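Local coordinates for sugar-binding transport ATP-binding protein (Pyrococcus horikoshii, PDB 1V43) that probably hydrolyses ATP to power sugar uptake, as the nucleotide-binding subunit of an ABC transporter, at residues Val328-Asp332 against Glu333-Val337; Ile354-Leu357 against Asp358-His361. All coordinates share one frame; numbering follows the deposited sequence.

Interaction 1 of 2, residues Val328-Asp332 against Glu333-Val337; sequences VKFGD and ELVKV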
loop_
_atom_site.group_PDB
_atom_site.type_symbol
_atom_site.label_atom_id
_atom_site.label_comp_id
_atom_site.label_asym_id
_atom_site.label_seq_id
_atom_site.Cartn_x
_atom_site.Cartn_y
_atom_site.Cartn_z
ATOM N N VAL A 328 -17.358 -10.103 -3.834
ATOM C CA VAL A 328 -18.509 -10.826 -4.346
ATOM C C VAL A 328 -18.769 -12.098 -3.571
ATOM O O VAL A 328 -17.841 -12.854 -3.275
ATOM C CB VAL A 328 -18.312 -11.228 -5.822
ATOM C CG1 VAL A 328 -19.632 -11.724 -6.397
ATOM C CG2 VAL A 328 -17.782 -10.065 -6.621
ATOM N N LYS A 329 -20.038 -12.333 -3.252
ATOM C CA LYS A 329 -20.425 -13.529 -2.524
ATOM C C LYS A 329 -20.565 -14.708 -3.473
ATOM O O LYS A 329 -21.426 -14.706 -4.342
ATOM C CB LYS A 329 -21.757 -13.320 -1.800
ATOM C CG LYS A 329 -21.698 -12.422 -0.574
ATOM C CD LYS A 329 -23.036 -12.452 0.158
ATOM C CE LYS A 329 -23.066 -11.535 1.374
ATOM N NZ LYS A 329 -24.396 -11.581 2.055
ATOM N N PHE A 330 -19.693 -15.698 -3.309
ATOM C CA PHE A 330 -19.717 -16.919 -4.112
ATOM C C PHE A 330 -20.478 -17.922 -3.261
ATOM O O PHE A 330 -19.907 -18.511 -2.340
ATOM C CB PHE A 330 -18.296 -17.439 -4.337
ATOM C CG PHE A 330 -17.647 -16.927 -5.584
ATOM C CD1 PHE A 330 -17.790 -15.598 -5.969
ATOM C CD2 PHE A 330 -16.865 -17.771 -6.363
ATOM C CE1 PHE A 330 -17.162 -15.119 -7.116
ATOM C CE2 PHE A 330 -16.233 -17.302 -7.511
ATOM C CZ PHE A 330 -16.381 -15.975 -7.887
ATOM N N GLY A 331 -21.759 -18.119 -3.557
ATOM C CA GLY A 331 -22.535 -19.038 -2.750
ATOM C C GLY A 331 -22.442 -18.503 -1.336
ATOM O O GLY A 331 -22.727 -17.329 -1.104
ATOM N N ASP A 332 -22.020 -19.346 -0.397
ATOM C CA ASP A 332 -21.881 -18.931 1.001
ATOM C C ASP A 332 -20.543 -18.245 1.245
ATOM O O ASP A 332 -20.299 -17.711 2.332
ATOM C CB ASP A 332 -21.976 -20.138 1.945
ATOM C CG ASP A 332 -23.353 -20.775 1.957
ATOM O OD1 ASP A 332 -24.346 -20.044 2.177
ATOM O OD2 ASP A 332 -23.436 -22.010 1.760
ATOM N N GLU A 333 -19.683 -18.259 0.229
ATOM C CA GLU A 333 -18.353 -17.676 0.346
ATOM C C GLU A 333 -18.235 -16.227 -0.105
ATOM O O GLU A 333 -19.118 -15.692 -0.774
ATOM C CB GLU A 333 -17.360 -18.533 -0.433
ATOM C CG GLU A 333 -16.122 -18.881 0.356
ATOM C CD GLU A 333 -16.433 -19.668 1.610
ATOM O OE1 GLU A 333 -17.093 -20.723 1.503
ATOM O OE2 GLU A 333 -16.014 -19.232 2.703
ATOM N N LEU A 334 -17.125 -15.598 0.271
ATOM C CA LEU A 334 -16.861 -14.206 -0.089
ATOM C C LEU A 334 -15.457 -14.090 -0.692
ATOM O O LEU A 334 -14.464 -14.408 -0.037
ATOM C CB LEU A 334 -16.968 -13.328 1.156
ATOM C CG LEU A 334 -17.028 -11.813 0.969
ATOM C CD1 LEU A 334 -18.198 -11.440 0.071
ATOM C CD2 LEU A 334 -17.180 -11.156 2.334
ATOM N N VAL A 335 -15.376 -13.643 -1.941
ATOM C CA VAL A 335 -14.082 -13.500 -2.603
ATOM C C VAL A 335 -13.918 -12.089 -3.144
ATOM O O VAL A 335 -14.897 -11.357 -3.293
ATOM C CB VAL A 335 -13.921 -14.491 -3.785
ATOM C CG1 VAL A 335 -14.132 -15.923 -3.310
ATOM C CG2 VAL A 335 -14.896 -14.141 -4.896
ATOM N N LYS A 336 -12.679 -11.710 -3.439
ATOM C CA LYS A 336 -12.405 -10.381 -3.983
ATOM C C LYS A 336 -12.030 -10.483 -5.438
ATOM O O LYS A 336 -11.290 -11.377 -5.827
ATOM C CB LYS A 336 -11.249 -9.708 -3.243
ATOM C CG LYS A 336 -11.520 -9.403 -1.789
ATOM C CD LYS A 336 -10.280 -8.812 -1.160
ATOM C CE LYS A 336 -10.465 -8.534 0.310
ATOM N NZ LYS A 336 -9.240 -7.899 0.864
ATOM N N VAL A 337 -12.541 -9.551 -6.234
ATOM C CA VAL A 337 -12.252 -9.491 -7.656
ATOM C C VAL A 337 -11.649 -8.112 -7.936
ATOM O O VAL A 337 -12.229 -7.077 -7.588
ATOM C CB VAL A 337 -13.528 -9.677 -8.496
ATOM C CG1 VAL A 337 -13.222 -9.434 -9.969
ATOM C CG2 VAL A 337 -14.076 -11.092 -8.299
#
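Phe-330 and Glu-333 close a tight two-residue beta hairpin. Their backbones bond twice: Glu-333 N gives its hydrogen to Phe-330 O at 2.6 Å, and Phe-330 N gives its own to Glu-333 O. In both bonds the donor sits well above the carbonyl plane. The turn is type II', with Gly-331 at its second position. Its phi of 58° suits glycine. One hydrogen-bonded pair further along, Val-335 N meets Val-328 O at 2.9 Å in a nearly straight bond. Val-328 N returns the bond to Val-335 O.

The main apolar contacts lie on the face that carries Val-328, Phe-330 and Val-335. Val-335 CG2 sits over one face of the Phe-330 ring in a CH-pi contact, 3.6 Å from the centroid. The Val-335 chi1 of -56° places this methyl between backbone N and carbonyl carbon, aimed at the ring. On the other face, Lys-329 CG touches Leu-334 CD1 at 3.7 Å, while the extended lysine chain leads away.

Strand 333-340 is the outermost strand of its sheet within this chain. Phe-330 also packs on Val-353 of strand 350-356 and Leu-310 of strand 307-319. Val-335 reaches Leu-250 of strand 248-255.

Interaction 2 of 2, residues Ile354-Leu357 against Asp358-His361; sequences IMDL and DMIH
Leu-357 and Ile-360 lie side by side and point the same way on the packed side of this turn. Leu-357 CD1 is 3.3 Å from Ile-360 CD1. Met-355 CE comes to the same methyl at 3.5 Å. Both pairs are closer than usual for carbons. Both leucine torsions also lie off the staggered values, so the exact fit here is somewhat doubtful.

The polar side is built on Asp-356. Its backbone O accepts a bond from Met-359 N at 2.9 Å, closing a type I turn. Its carboxylate closes an Asx turn within the same residues. With CG anti to the backbone N (chi1 -173°), OD1 swings forward to Asp-358 N at 2.9 Å. The bond arrives on the anti side of OD1, 28° out of the carboxylate plane. Met-359 CG lies against the same carboxylate.

This side is looser and wet. A water donates to Asp-356 OD1 and to Asp-358 OD1, bridging two acids whose like charges are 4.2 Å apart. Asp-358 OD2 forms a salt bridge with Arg-306, which probably eases that repulsion. An alanine in place of Asp-356 would probably leave Asp-358 N without its side-chain acceptor and the water with one carboxylate fewer.

The turn follows strand 350-356 and leads into strand 361-364. Met-355 and Ile-360 pack on Phe-286 of strand 283-288, and Leu-357 rests on Ala-308 of strand 307-319.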
loop_
_atom_site.group_PDB
_atom_site.type_symbol
_atom_site.label_atom_id
_atom_site.label_comp_id
_atom_site.label_asym_id
_atom_site.label_seq_id
_atom_site.Cartn_x
_atom_site.Cartn_y
_atom_site.Cartn_z
ATOM N N ILE A 354 -16.073 -14.260 -13.759
ATOM C CA ILE A 354 -15.352 -15.143 -14.665
ATOM C C ILE A 354 -13.948 -15.442 -14.143
ATOM O O ILE A 354 -13.125 -14.533 -14.027
ATOM C CB ILE A 354 -15.215 -14.506 -16.064
ATOM C CG1 ILE A 354 -16.555 -13.920 -16.509
ATOM C CG2 ILE A 354 -14.769 -15.554 -17.068
ATOM C CD1 ILE A 354 -16.525 -13.321 -17.906
ATOM N N MET A 355 -13.687 -16.713 -13.838
ATOM C CA MET A 355 -12.386 -17.161 -13.344
ATOM C C MET A 355 -11.487 -17.696 -14.470
ATOM O O MET A 355 -11.949 -18.437 -15.358
ATOM C CB MET A 355 -12.549 -18.286 -12.310
ATOM C CG MET A 355 -13.559 -18.030 -11.207
ATOM S SD MET A 355 -13.437 -19.262 -9.878
ATOM C CE MET A 355 -12.835 -20.695 -10.790
ATOM N N ASP A 356 -10.207 -17.334 -14.426
ATOM C CA ASP A 356 -9.251 -17.822 -15.418
ATOM C C ASP A 356 -8.732 -19.164 -14.908
ATOM O O ASP A 356 -7.882 -19.217 -14.015
ATOM C CB ASP A 356 -8.068 -16.859 -15.587
ATOM C CG ASP A 356 -7.143 -17.263 -16.741
ATOM O OD1 ASP A 356 -7.076 -18.469 -17.084
ATOM O OD2 ASP A 356 -6.471 -16.377 -17.300
ATOM N N LEU A 357 -9.253 -20.241 -15.486
ATOM C CA LEU A 357 -8.887 -21.599 -15.112
ATOM C C LEU A 357 -7.396 -21.909 -15.186
ATOM O O LEU A 357 -6.907 -22.786 -14.475
ATOM C CB LEU A 357 -9.680 -22.593 -15.974
ATOM C CG LEU A 357 -10.842 -23.329 -15.289
ATOM C CD1 LEU A 357 -11.449 -22.478 -14.187
ATOM C CD2 LEU A 357 -11.896 -23.691 -16.322
ATOM N N ASP A 358 -6.673 -21.194 -16.036
ATOM C CA ASP A 358 -5.245 -21.426 -16.170
ATOM C C ASP A 358 -4.441 -20.781 -15.042
ATOM O O ASP A 358 -3.251 -21.054 -14.891
ATOM C CB ASP A 358 -4.763 -20.922 -17.531
ATOM C CG ASP A 358 -5.191 -21.835 -18.677
ATOM O OD1 ASP A 358 -5.484 -21.317 -19.776
ATOM O OD2 ASP A 358 -5.225 -23.072 -18.483
ATOM N N MET A 359 -5.096 -19.935 -14.251
ATOM C CA MET A 359 -4.438 -19.256 -13.133
ATOM C C MET A 359 -4.895 -19.816 -11.783
ATOM O O MET A 359 -4.661 -19.211 -10.742
ATOM C CB MET A 359 -4.729 -17.750 -13.166
ATOM C CG MET A 359 -4.242 -17.026 -14.413
ATOM S SD MET A 359 -2.485 -17.275 -14.742
ATOM C CE MET A 359 -1.780 -16.040 -13.799
ATOM N N ILE A 360 -5.536 -20.978 -11.804
ATOM C CA ILE A 360 -6.033 -21.586 -10.577
ATOM C C ILE A 360 -4.995 -22.403 -9.819
ATOM O O ILE A 360 -4.048 -22.919 -10.401
ATOM C CB ILE A 360 -7.265 -22.467 -10.887
ATOM C CG1 ILE A 360 -8.484 -21.564 -11.088
ATOM C CG2 ILE A 360 -7.486 -23.490 -9.789
ATOM C CD1 ILE A 360 -9.778 -22.305 -11.305
ATOM N N HIS A 361 -5.177 -22.498 -8.509
ATOM C CA HIS A 361 -4.282 -23.273 -7.653
ATOM C C HIS A 361 -5.114 -24.192 -6.750
ATOM O O HIS A 361 -6.291 -23.926 -6.488
ATOM C CB HIS A 361 -3.429 -22.342 -6.779
ATOM C CG HIS A 361 -2.612 -21.358 -7.557
ATOM N ND1 HIS A 361 -1.375 -21.667 -8.084
ATOM C CD2 HIS A 361 -2.886 -20.094 -7.957
ATOM C CE1 HIS A 361 -0.926 -20.635 -8.777
ATOM N NE2 HIS A 361 -1.825 -19.668 -8.715
HETATM O O HOH W 1 -6.941 -19.215 -19.794
#

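The two contacts follow each other along the chain, and neither nests in nor crosses the other. Strand 323-330 comes first. Interaction 1 closes the hairpin that turns it into strand 333-340, at one edge of the sheet. The chain then returns as strand 350-356, near the other edge of the same sheet, next to strand 293-295. Interaction 2 closes the turn at its end and sends the chain into strand 361-364, which pairs with strand 283-288 in a second sheet. The contacts meet where Phe-330 CE2 packs on Met-355 SD at 4.2 Å. Both belong to the TOBE, OB-type region, away from the ATP site.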